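Local coordinates for protein PKS (Streptomyces sp. CNQ431, PDB 5YDA) that probably selects acyl extender units and passes them to the carrier protein, as the broadly selective acyltransferase domain of the splenocin polyketide synthase, at residues Pro100-Val105 / Gly391-Thr396; Lys111-Leu116 / Ala360-Arg365; Asp194-His199 / Cys208-Met213; Gly202-Ala207 / Asp347-Thr352. All blocks are in the same frame, centred on the assembly; numbering follows the deposited sequence.

Overall arrangement
Three of the four contacts reach the same mixed sheet. Interaction 1 lies at its outermost strand 394-395 and near the surface. Interactions 2 and 3 sit on neighbouring parallel strands, 112-116 and 195-198, with centres about 11 Å apart. Interaction 4 shares helix 201-210 with interaction 3, again with centres about 11 Å apart, and lies on the opposite side of the chain's centre from interaction 1, their centres about 29 Å apart. Along the chain, interaction 1 encloses all the others, interaction 2 encloses interactions 3 and 4, and these last two interleave. Except in interaction 3, distant segments meet around one α/β core, which carries the probable nucleophile elbow at Gly198-Gly202.

Interaction 1 of 4, residues Pro100-Val105 / Gly391-Thr396; sequences PAVPPV and GPVTVT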
loop_
_atom_site.group_PDB
_atom_site.type_symbol
_atom_site.label_atom_id
_atom_site.label_comp_id
_atom_site.label_asym_id
_atom_site.label_seq_id
_atom_site.Cartn_x
_atom_site.Cartn_y
_atom_site.Cartn_z
ATOM N N PRO A 100 1.396 22.883 9.189
ATOM C CA PRO A 100 2.305 21.773 9.502
ATOM C C PRO A 100 1.507 20.525 9.855
ATOM O O PRO A 100 0.498 20.593 10.558
ATOM C CB PRO A 100 3.112 22.294 10.697
ATOM C CG PRO A 100 2.326 23.439 11.235
ATOM C CD PRO A 100 1.594 24.036 10.076
ATOM N N ALA A 101 1.948 19.382 9.324
ATOM C CA ALA A 101 1.182 18.149 9.430
ATOM C C ALA A 101 1.948 16.965 10.005
ATOM O O ALA A 101 1.310 15.961 10.334
ATOM C CB ALA A 101 0.619 17.745 8.055
ATOM N N VAL A 102 3.271 17.032 10.118
ATOM C CA VAL A 102 4.044 15.963 10.747
ATOM C C VAL A 102 4.848 16.582 11.881
ATOM O O VAL A 102 5.064 17.807 11.913
ATOM C CB VAL A 102 4.952 15.226 9.732
ATOM C CG1 VAL A 102 4.112 14.456 8.713
ATOM C CG2 VAL A 102 5.897 16.188 9.049
ATOM N N PRO A 103 5.278 15.775 12.849
ATOM C CA PRO A 103 6.142 16.288 13.917
ATOM C C PRO A 103 7.466 16.759 13.348
ATOM O O PRO A 103 7.813 16.407 12.209
ATOM C CB PRO A 103 6.340 15.066 14.830
ATOM C CG PRO A 103 5.236 14.126 14.469
ATOM C CD PRO A 103 4.971 14.344 13.029
ATOM N N PRO A 104 8.229 17.556 14.100
ATOM C CA PRO A 104 9.588 17.892 13.663
ATOM C C PRO A 104 10.401 16.625 13.481
ATOM O O PRO A 104 10.160 15.620 14.147
ATOM C CB PRO A 104 10.135 18.759 14.805
ATOM C CG PRO A 104 9.222 18.496 15.973
ATOM C CD PRO A 104 7.883 18.191 15.384
ATOM N N VAL A 105 11.350 16.671 12.546
ATOM C CA VAL A 105 12.067 15.463 12.136
ATOM C C VAL A 105 12.912 14.950 13.297
ATOM O O VAL A 105 13.393 15.751 14.114
ATOM C CB VAL A 105 12.932 15.717 10.891
ATOM C CG1 VAL A 105 12.156 16.530 9.879
ATOM C CG2 VAL A 105 14.226 16.416 11.262
ATOM N N GLY A 391 1.385 7.638 18.153
ATOM C CA GLY A 391 1.605 8.645 17.142
ATOM C C GLY A 391 2.363 8.196 15.893
ATOM O O GLY A 391 3.362 8.813 15.532
ATOM N N PRO A 392 1.899 7.161 15.186
ATOM C CA PRO A 392 2.570 6.804 13.930
ATOM C C PRO A 392 2.383 7.912 12.901
ATOM O O PRO A 392 1.365 8.605 12.888
ATOM C CB PRO A 392 1.860 5.517 13.498
ATOM C CG PRO A 392 0.479 5.742 13.955
ATOM C CD PRO A 392 0.617 6.448 15.314
ATOM N N VAL A 393 3.400 8.114 12.074
ATOM C CA VAL A 393 3.271 8.946 10.885
ATOM C C VAL A 393 2.932 8.024 9.728
ATOM O O VAL A 393 3.626 7.028 9.493
ATOM C CB VAL A 393 4.554 9.739 10.601
ATOM C CG1 VAL A 393 4.379 10.616 9.353
ATOM C CG2 VAL A 393 4.928 10.584 11.794
ATOM N N THR A 394 1.840 8.322 9.035
ATOM C CA THR A 394 1.395 7.489 7.935
ATOM C C THR A 394 1.348 8.343 6.685
ATOM O O THR A 394 1.139 9.561 6.746
ATOM C CB THR A 394 0.010 6.831 8.196
ATOM O OG1 THR A 394 -1.015 7.831 8.275
ATOM C CG2 THR A 394 0.033 6.023 9.489
ATOM N N VAL A 395 1.603 7.695 5.559
ATOM C CA VAL A 395 1.660 8.359 4.269
ATOM C C VAL A 395 0.871 7.517 3.296
ATOM O O VAL A 395 1.039 6.294 3.236
ATOM C CB VAL A 395 3.097 8.535 3.753
ATOM C CG1 VAL A 395 3.069 9.056 2.308
ATOM C CG2 VAL A 395 3.888 9.452 4.670
ATOM N N THR A 396 0.026 8.169 2.538
ATOM C CA THR A 396 -0.807 7.508 1.567
ATOM C C THR A 396 -0.307 7.877 0.176
ATOM O O THR A 396 0.255 8.953 -0.042
ATOM C CB THR A 396 -2.269 7.889 1.830
ATOM O OG1 THR A 396 -2.995 6.692 2.114
ATOM C CG2 THR A 396 -2.885 8.632 0.698
#
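Val393 faces the loop that follows helix 88-97 with both methyls, one against Val102 and one against Pro103. From CB, which points at the loop but makes no close contact itself, the side chain divides. CG1 stands anti to the backbone N (chi1 -179°) and meets Val102 CG1 at 3.9 Å. The other branch, CG2, comes to 4.0 Å from Pro103 CD at the corner of the pyrrolidine ring. One branch thus serves each loop residue. The two valine side chains lie roughly perpendicular, while proline and valine run antiparallel alongside each other. The contact is small and wholly apolar, burying 94 Å² over both sides. Val102 also touches Ser420 of helix 407-420, and the backbone of Val393 pairs with that of Leu370 on the adjoining strand. Beyond the contact, Pro103, Pro104 and Val105 keep extended, polyproline-like backbone angles, leading the chain to a backbone bond between Val105 and Arg78. The arrangement joins a proline-rich connection to the approach to the outermost strand, 394-395, of the mixed α/β sheet, as expected where the linker preceding a polyketide synthase acyltransferase leads into that domain.

Interaction 2 of 4, residues Lys111-Leu116 / Ala360-Arg365; sequences KVAFLL and AALWER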
loop_
_atom_site.group_PDB
_atom_site.type_symbol
_atom_site.label_atom_id
_atom_site.label_comp_id
_atom_site.label_asym_id
_atom_site.label_seq_id
_atom_site.Cartn_x
_atom_site.Cartn_y
_atom_site.Cartn_z
ATOM N N LYS A 111 13.093 5.527 10.054
ATOM C CA LYS A 111 12.935 4.340 9.228
ATOM C C LYS A 111 11.643 4.437 8.408
ATOM O O LYS A 111 10.715 5.179 8.747
ATOM C CB LYS A 111 12.908 3.080 10.091
ATOM C CG LYS A 111 14.134 2.895 10.964
ATOM C CD LYS A 111 15.339 2.509 10.133
ATOM C CE LYS A 111 16.586 2.418 10.989
ATOM N NZ LYS A 111 17.776 2.950 10.273
ATOM N N VAL A 112 11.586 3.667 7.322
ATOM C CA VAL A 112 10.448 3.676 6.411
ATOM C C VAL A 112 9.944 2.247 6.232
ATOM O O VAL A 112 10.738 1.331 5.985
ATOM C CB VAL A 112 10.829 4.290 5.048
ATOM C CG1 VAL A 112 9.663 4.195 4.038
ATOM C CG2 VAL A 112 11.299 5.729 5.229
ATOM N N ALA A 113 8.625 2.059 6.317
ATOM C CA ALA A 113 8.010 0.767 6.037
ATOM C C ALA A 113 6.975 0.908 4.924
ATOM O O ALA A 113 6.243 1.899 4.870
ATOM C CB ALA A 113 7.355 0.183 7.297
ATOM N N PHE A 114 6.922 -0.079 4.032
ATOM C CA PHE A 114 5.892 -0.151 3.003
ATOM C C PHE A 114 4.798 -1.101 3.470
ATOM O O PHE A 114 5.095 -2.219 3.921
ATOM C CB PHE A 114 6.453 -0.645 1.663
ATOM C CG PHE A 114 7.254 0.374 0.906
ATOM C CD1 PHE A 114 7.422 1.662 1.390
ATOM C CD2 PHE A 114 7.852 0.031 -0.306
ATOM C CE1 PHE A 114 8.173 2.594 0.675
ATOM C CE2 PHE A 114 8.591 0.951 -1.012
ATOM C CZ PHE A 114 8.751 2.236 -0.522
ATOM N N LEU A 115 3.540 -0.670 3.342
ATOM C CA LEU A 115 2.375 -1.496 3.660
ATOM C C LEU A 115 1.647 -1.835 2.358
ATOM O O LEU A 115 1.222 -0.931 1.629
ATOM C CB LEU A 115 1.435 -0.776 4.634
ATOM C CG LEU A 115 1.775 -0.756 6.147
ATOM C CD1 LEU A 115 3.231 -0.379 6.435
ATOM C CD2 LEU A 115 0.840 0.188 6.918
ATOM N N LEU A 116 1.478 -3.132 2.088
ATOM C CA LEU A 116 0.984 -3.617 0.798
ATOM C C LEU A 116 -0.400 -4.238 0.944
ATOM O O LEU A 116 -0.515 -5.331 1.522
ATOM C CB LEU A 116 1.953 -4.648 0.216
ATOM C CG LEU A 116 3.357 -4.305 -0.308
ATOM C CD1 LEU A 116 3.376 -3.115 -1.299
ATOM C CD2 LEU A 116 4.356 -4.141 0.799
ATOM N N ALA A 360 2.184 -4.356 14.966
ATOM C CA ALA A 360 2.815 -4.056 16.251
ATOM C C ALA A 360 4.286 -4.474 16.273
ATOM O O ALA A 360 5.132 -3.754 16.815
ATOM C CB ALA A 360 2.043 -4.733 17.383
ATOM N N ALA A 361 4.614 -5.630 15.693
ATOM C CA ALA A 361 6.018 -6.034 15.631
ATOM C C ALA A 361 6.828 -5.071 14.773
ATOM O O ALA A 361 7.955 -4.707 15.128
ATOM C CB ALA A 361 6.142 -7.450 15.081
ATOM N N LEU A 362 6.270 -4.665 13.630
ATOM C CA LEU A 362 6.942 -3.701 12.770
ATOM C C LEU A 362 7.227 -2.416 13.525
ATOM O O LEU A 362 8.339 -1.882 13.472
ATOM C CB LEU A 362 6.064 -3.419 11.558
ATOM C CG LEU A 362 6.616 -2.645 10.384
ATOM C CD1 LEU A 362 7.165 -3.669 9.406
ATOM C CD2 LEU A 362 5.503 -1.849 9.739
ATOM N N TRP A 363 6.232 -1.929 14.264
ATOM C CA TRP A 363 6.350 -0.651 14.949
ATOM C C TRP A 363 7.341 -0.726 16.100
ATOM O O TRP A 363 8.074 0.230 16.365
ATOM C CB TRP A 363 4.977 -0.228 15.463
ATOM C CG TRP A 363 5.026 1.035 16.248
ATOM C CD1 TRP A 363 4.978 1.170 17.613
ATOM C CD2 TRP A 363 5.153 2.351 15.714
ATOM N NE1 TRP A 363 5.058 2.498 17.952
ATOM C CE2 TRP A 363 5.166 3.243 16.805
ATOM C CE3 TRP A 363 5.263 2.860 14.420
ATOM C CZ2 TRP A 363 5.279 4.616 16.637
ATOM C CZ3 TRP A 363 5.371 4.213 14.253
ATOM C CH2 TRP A 363 5.380 5.081 15.352
ATOM N N GLU A 364 7.360 -1.853 16.805
ATOM C CA GLU A 364 8.141 -1.934 18.028
ATOM C C GLU A 364 9.635 -1.964 17.738
ATOM O O GLU A 364 10.428 -1.468 18.542
ATOM C CB GLU A 364 7.704 -3.158 18.828
ATOM C CG GLU A 364 7.968 -3.034 20.308
ATOM C CD GLU A 364 9.184 -3.824 20.740
ATOM O OE1 GLU A 364 9.279 -5.009 20.348
ATOM O OE2 GLU A 364 10.044 -3.263 21.464
ATOM N N ARG A 365 10.045 -2.513 16.593
ATOM C CA ARG A 365 11.468 -2.494 16.278
ATOM C C ARG A 365 11.892 -1.160 15.685
ATOM O O ARG A 365 12.885 -0.571 16.125
ATOM C CB ARG A 365 11.830 -3.631 15.323
ATOM C CG ARG A 365 13.232 -4.153 15.564
ATOM C CD ARG A 365 13.520 -5.398 14.764
ATOM N NE ARG A 365 13.677 -5.112 13.340
ATOM C CZ ARG A 365 13.814 -6.062 12.416
ATOM N NH1 ARG A 365 13.806 -7.344 12.780
ATOM N NH2 ARG A 365 13.956 -5.736 11.135
#
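Leu362 reaches the sheet because its CG stands anti to the backbone N (chi1 -169°), carrying the isobutyl group off helix 355-366 toward Ala113; a second torsion of 92°, away from the staggered positions, then sets the CD2 methyl foremost. That methyl does the touching. Its closer partner is CB of Ala113, 3.7 Å from Leu362 CD2. The other is the CD1 methyl of Leu115, which meets Leu362 CD2 at 4.3 Å; the CB of Leu115 does not aim at the helix, but its branched end bends over to it. Ala113 and Leu115, two apart on an extended strand, therefore both meet one leucine methyl from the sheet side, while Phe114 between them turns its CB from the helix, and its side chain touches Leu196 and Val371. At Ala113 the backbones are 8.2 Å apart (Ala113 CA to Leu362 CA), consistent with the small side chain there. The contact is buried and entirely hydrocarbon. Leu362 also reaches Ala195 and Leu370 on the strands flanking 112-116, so its side chain spans three adjacent parallel strands. A helix laid over the middle of a parallel sheet in this way is characteristic of the α/β-hydrolase-like core of malonyl-CoA-type acyltransferases.

Interaction 3 of 4, residues Asp194-His199 / Cys208-Met213; sequences DALIGH and CLAGVM
The helix that presents Leu209 and Ala210 to Leu196 is closed by a backbone bond in which Gly211 N reaches Cys208 O at 3.3 Å. This belongs to a Schellman motif. Gly211 takes a positive phi of 89°, where a CB would collide with the carbonyl oxygen of Ala210, so the absence of a side chain suits the turn. Just beyond, the chain is tied back once more, with Met213 N 3.3 Å from Ala207 O. Across the contact the side chains meet through hydrocarbon alone, centred on one methyl. Leu196 keeps CG anti to its carbonyl carbon (chi1 -54°), which sends the branched end toward the helix terminus. CD1 of Leu196 comes to 3.6 Å from the CB of Ala210, lies at 3.7 Å from that residue's backbone N, and approaches the CB of Leu209 at 4.0 Å. One leucine methyl is thus packed against the last turn at two successive residues, and the same side chain also touches Ala206 one turn earlier. The Leu209 side chain also touches Tyr180, Ala183 and Arg184 of helix 169-188, so it links that helix to this corner of the sheet. All three touching residues are buried. At the C-terminal end of the strand, Gly198 O accepts a hydrogen bond from Asn328 ND2, and His199 NE2 bonds to Asn260 OD1. Strand 195-198, a tight turn through Gly198, Ser200 and Gly202, and helix 201-210 packed back on the strand form a strand-turn-helix unit consistent with the nucleophile elbow of GHSxG acyltransferases.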
loop_
_atom_site.group_PDB
_atom_site.type_symbol
_atom_site.label_atom_id
_atom_site.label_comp_id
_atom_site.label_asym_id
_atom_site.label_seq_id
_atom_site.Cartn_x
_atom_site.Cartn_y
_atom_site.Cartn_z
ATOM N N ASP A 194 12.901 0.278 4.762
ATOM C CA ASP A 194 13.655 -0.516 5.722
ATOM C C ASP A 194 12.907 -1.767 6.152
ATOM O O ASP A 194 13.528 -2.692 6.692
ATOM C CB ASP A 194 13.999 0.336 6.942
ATOM C CG ASP A 194 14.695 1.612 6.546
ATOM O OD1 ASP A 194 15.872 1.513 6.113
ATOM O OD2 ASP A 194 14.054 2.693 6.601
ATOM N N ALA A 195 11.598 -1.821 5.910
ATOM C CA ALA A 195 10.816 -2.996 6.258
ATOM C C ALA A 195 9.557 -3.016 5.399
ATOM O O ALA A 195 9.131 -1.990 4.857
ATOM C CB ALA A 195 10.480 -3.018 7.756
ATOM N N LEU A 196 8.967 -4.197 5.290
ATOM C CA LEU A 196 7.789 -4.419 4.475
ATOM C C LEU A 196 6.778 -5.237 5.259
ATOM O O LEU A 196 7.139 -6.121 6.046
ATOM C CB LEU A 196 8.133 -5.165 3.175
ATOM C CG LEU A 196 9.235 -4.532 2.319
ATOM C CD1 LEU A 196 9.972 -5.599 1.517
ATOM C CD2 LEU A 196 8.617 -3.505 1.387
ATOM N N ILE A 197 5.505 -4.956 5.024
ATOM C CA ILE A 197 4.439 -5.836 5.480
ATOM C C ILE A 197 3.327 -5.804 4.441
ATOM O O ILE A 197 3.003 -4.749 3.883
ATOM C CB ILE A 197 3.937 -5.449 6.894
ATOM C CG1 ILE A 197 2.986 -6.522 7.443
ATOM C CG2 ILE A 197 3.235 -4.096 6.886
ATOM C CD1 ILE A 197 2.523 -6.252 8.907
ATOM N N GLY A 198 2.770 -6.975 4.139
ATOM C CA GLY A 198 1.661 -7.085 3.225
ATOM C C GLY A 198 0.489 -7.762 3.914
ATOM O O GLY A 198 0.610 -8.294 5.021
ATOM N N HIS A 199 -0.652 -7.746 3.236
ATOM C CA HIS A 199 -1.858 -8.403 3.721
ATOM C C HIS A 199 -2.245 -9.441 2.677
ATOM O O HIS A 199 -2.722 -9.077 1.598
ATOM C CB HIS A 199 -2.989 -7.397 3.956
ATOM C CG HIS A 199 -4.117 -7.950 4.767
ATOM N ND1 HIS A 199 -4.949 -8.946 4.297
ATOM C CD2 HIS A 199 -4.544 -7.663 6.026
ATOM C CE1 HIS A 199 -5.844 -9.239 5.228
ATOM N NE2 HIS A 199 -5.613 -8.485 6.288
ATOM N N CYS A 208 8.427 -10.073 -3.191
ATOM C CA CYS A 208 9.149 -9.650 -4.388
ATOM C C CYS A 208 10.016 -8.435 -4.104
ATOM O O CYS A 208 11.170 -8.361 -4.554
ATOM C CB CYS A 208 8.185 -9.342 -5.530
ATOM S SG CYS A 208 7.353 -10.772 -6.148
ATOM N N LEU A 209 9.475 -7.467 -3.361
ATOM C CA LEU A 209 10.249 -6.272 -3.057
ATOM C C LEU A 209 11.439 -6.597 -2.169
ATOM O O LEU A 209 12.477 -5.944 -2.278
ATOM C CB LEU A 209 9.366 -5.230 -2.383
ATOM C CG LEU A 209 8.648 -4.118 -3.149
ATOM C CD1 LEU A 209 9.019 -4.054 -4.621
ATOM C CD2 LEU A 209 7.135 -4.235 -2.950
ATOM N N ALA A 210 11.302 -7.587 -1.278
ATOM C CA ALA A 210 12.356 -7.964 -0.346
ATOM C C ALA A 210 13.418 -8.856 -0.968
ATOM O O ALA A 210 14.415 -9.138 -0.303
ATOM C CB ALA A 210 11.771 -8.689 0.871
ATOM N N GLY A 211 13.233 -9.305 -2.210
ATOM C CA GLY A 211 14.162 -10.215 -2.837
ATOM C C GLY A 211 13.869 -11.680 -2.604
ATOM O O GLY A 211 14.551 -12.532 -3.185
ATOM N N VAL A 212 12.876 -11.998 -1.771
ATOM C CA VAL A 212 12.527 -13.390 -1.507
ATOM C C VAL A 212 12.127 -14.096 -2.791
ATOM O O VAL A 212 12.493 -15.256 -3.020
ATOM C CB VAL A 212 11.411 -13.459 -0.453
ATOM C CG1 VAL A 212 10.943 -14.888 -0.258
ATOM C CG2 VAL A 212 11.917 -12.870 0.844
ATOM N N MET A 213 11.358 -13.418 -3.639
ATOM C CA MET A 213 10.906 -13.956 -4.910
ATOM C C MET A 213 11.373 -13.042 -6.031
ATOM O O MET A 213 11.586 -11.847 -5.827
ATOM C CB MET A 213 9.372 -14.065 -4.984
ATOM C CG MET A 213 8.743 -15.086 -4.092
ATOM S SD MET A 213 6.946 -14.842 -4.034
ATOM C CE MET A 213 6.619 -15.883 -2.625
#

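Interaction 4 of 4, residues Gly202-Ala207 / Asp347-Thr352; sequences GEYTAA and DHTRRT
Glu203 and His348 face each other from two helices whose backbones stay well apart, 9.0 Å between Glu203 CA and His348 CA, so side chains fill the interval. Residues 202-207 are helical throughout; in 347-352 the helix runs to Arg350 and the chain turns extended at Arg351. The His348 ring, its CG anti to the backbone N (chi1 173°), enters between Glu203 and Tyr204. Glu203, extended beyond CG, runs antiparallel alongside it, with carboxylate and imidazole planes 46° apart. Its OE1 lies 3.3 Å from His348 CD2. The polar ends of this pair are tied to one residue: Asn328 N donates to Glu203 OE2, and Asn328 OD1 bonds to His348 NE2, which would hold the imidazole in its rotation. From a different side, Tyr204 CE2 passes His348 ND1 obliquely at 4.2 Å. Tyr204 OH stops 4.0 Å short of Thr349 OG1, whose hydrogen bond goes to Arg225 NE instead; Tyr204 OH and His348 ND1 are buried without a polar partner in the model. The contact joins the helix following the probable nucleophile elbow to helix 342-350 within the acyltransferase α/β domain.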
loop_
_atom_site.group_PDB
_atom_site.type_symbol
_atom_site.label_atom_id
_atom_site.label_comp_id
_atom_site.label_asym_id
_atom_site.label_seq_id
_atom_site.Cartn_x
_atom_site.Cartn_y
_atom_site.Cartn_z
ATOM N N GLY A 202 -0.796 -9.078 -0.596
ATOM C CA GLY A 202 0.271 -8.110 -0.438
ATOM C C GLY A 202 1.563 -8.687 0.104
ATOM O O GLY A 202 2.627 -8.073 -0.070
ATOM N N GLU A 203 1.501 -9.839 0.782
ATOM C CA GLU A 203 2.735 -10.471 1.249
ATOM C C GLU A 203 3.566 -10.988 0.083
ATOM O O GLU A 203 4.803 -11.006 0.163
ATOM C CB GLU A 203 2.434 -11.605 2.236
ATOM C CG GLU A 203 3.712 -12.165 2.875
ATOM C CD GLU A 203 3.494 -12.766 4.267
ATOM O OE1 GLU A 203 4.091 -13.838 4.547
ATOM O OE2 GLU A 203 2.730 -12.167 5.070
ATOM N N TYR A 204 2.916 -11.398 -1.009
ATOM C CA TYR A 204 3.660 -11.727 -2.218
ATOM C C TYR A 204 4.370 -10.504 -2.765
ATOM O O TYR A 204 5.553 -10.575 -3.131
ATOM C CB TYR A 204 2.733 -12.336 -3.267
ATOM C CG TYR A 204 2.398 -13.766 -2.927
ATOM C CD1 TYR A 204 3.134 -14.821 -3.472
ATOM C CD2 TYR A 204 1.410 -14.063 -1.997
ATOM C CE1 TYR A 204 2.855 -16.133 -3.137
ATOM C CE2 TYR A 204 1.116 -15.377 -1.658
ATOM C CZ TYR A 204 1.849 -16.414 -2.237
ATOM O OH TYR A 204 1.582 -17.734 -1.911
ATOM N N THR A 205 3.675 -9.365 -2.813
ATOM C CA THR A 205 4.330 -8.153 -3.286
ATOM C C THR A 205 5.510 -7.818 -2.394
ATOM O O THR A 205 6.577 -7.425 -2.882
ATOM C CB THR A 205 3.353 -6.968 -3.323
ATOM O OG1 THR A 205 2.071 -7.411 -3.781
ATOM C CG2 THR A 205 3.877 -5.875 -4.263
ATOM N N ALA A 206 5.320 -7.962 -1.079
ATOM C CA ALA A 206 6.396 -7.709 -0.126
ATOM C C ALA A 206 7.560 -8.653 -0.371
ATOM O O ALA A 206 8.723 -8.241 -0.326
ATOM C CB ALA A 206 5.873 -7.865 1.311
ATOM N N ALA A 207 7.261 -9.925 -0.650
ATOM C CA ALA A 207 8.322 -10.889 -0.878
ATOM C C ALA A 207 9.108 -10.547 -2.138
ATOM O O ALA A 207 10.336 -10.686 -2.157
ATOM C CB ALA A 207 7.746 -12.307 -0.949
ATOM N N ASP A 347 1.305 -22.602 4.347
ATOM C CA ASP A 347 0.661 -22.184 5.592
ATOM C C ASP A 347 0.139 -20.756 5.497
ATOM O O ASP A 347 -0.932 -20.438 6.029
ATOM C CB ASP A 347 1.642 -22.284 6.764
ATOM C CG ASP A 347 1.912 -23.710 7.183
ATOM O OD1 ASP A 347 1.097 -24.599 6.858
ATOM O OD2 ASP A 347 2.942 -23.937 7.847
ATOM N N HIS A 348 0.900 -19.875 4.847
ATOM C CA HIS A 348 0.485 -18.487 4.736
ATOM C C HIS A 348 -0.905 -18.376 4.121
ATOM O O HIS A 348 -1.736 -17.587 4.588
ATOM C CB HIS A 348 1.502 -17.697 3.911
ATOM C CG HIS A 348 1.054 -16.305 3.613
ATOM N ND1 HIS A 348 0.468 -15.955 2.416
ATOM C CD2 HIS A 348 1.065 -15.183 4.373
ATOM C CE1 HIS A 348 0.146 -14.672 2.448
ATOM N NE2 HIS A 348 0.502 -14.181 3.622
ATOM N N THR A 349 -1.187 -19.196 3.101
ATOM C CA THR A 349 -2.466 -19.167 2.402
ATOM C C THR A 349 -3.578 -19.850 3.193
ATOM O O THR A 349 -4.750 -19.471 3.065
ATOM C CB THR A 349 -2.287 -19.805 1.016
ATOM O OG1 THR A 349 -1.610 -18.868 0.162
ATOM C CG2 THR A 349 -3.624 -20.231 0.367
ATOM N N ARG A 350 -3.240 -20.825 4.037
ATOM C CA ARG A 350 -4.257 -21.524 4.813
ATOM C C ARG A 350 -4.591 -20.819 6.127
ATOM O O ARG A 350 -5.741 -20.863 6.574
ATOM C CB ARG A 350 -3.793 -22.957 5.098
ATOM C CG ARG A 350 -4.672 -23.731 6.061
ATOM C CD ARG A 350 -6.066 -23.933 5.506
ATOM N NE ARG A 350 -6.938 -24.616 6.459
ATOM C CZ ARG A 350 -7.479 -24.048 7.541
ATOM N NH1 ARG A 350 -7.242 -22.772 7.838
ATOM N NH2 ARG A 350 -8.257 -24.764 8.337
ATOM N N ARG A 351 -3.624 -20.163 6.745
ATOM C CA ARG A 351 -3.739 -19.745 8.131
ATOM C C ARG A 351 -4.127 -18.277 8.259
ATOM O O ARG A 351 -4.036 -17.478 7.317
ATOM C CB ARG A 351 -2.426 -20.016 8.870
ATOM C CG ARG A 351 -2.234 -21.525 9.127
ATOM C CD ARG A 351 -0.945 -21.861 9.839
ATOM N NE ARG A 351 -0.734 -21.099 11.072
ATOM C CZ ARG A 351 0.405 -21.131 11.767
ATOM N NH1 ARG A 351 1.412 -21.891 11.344
ATOM N NH2 ARG A 351 0.545 -20.409 12.875
ATOM N N THR A 352 -4.579 -17.945 9.462
ATOM C CA THR A 352 -5.033 -16.608 9.783
ATOM C C THR A 352 -3.988 -15.564 9.418
ATOM O O THR A 352 -2.797 -15.721 9.710
ATOM C CB THR A 352 -5.355 -16.541 11.280
ATOM O OG1 THR A 352 -6.294 -17.583 11.606
ATOM C CG2 THR A 352 -5.941 -15.161 11.654
#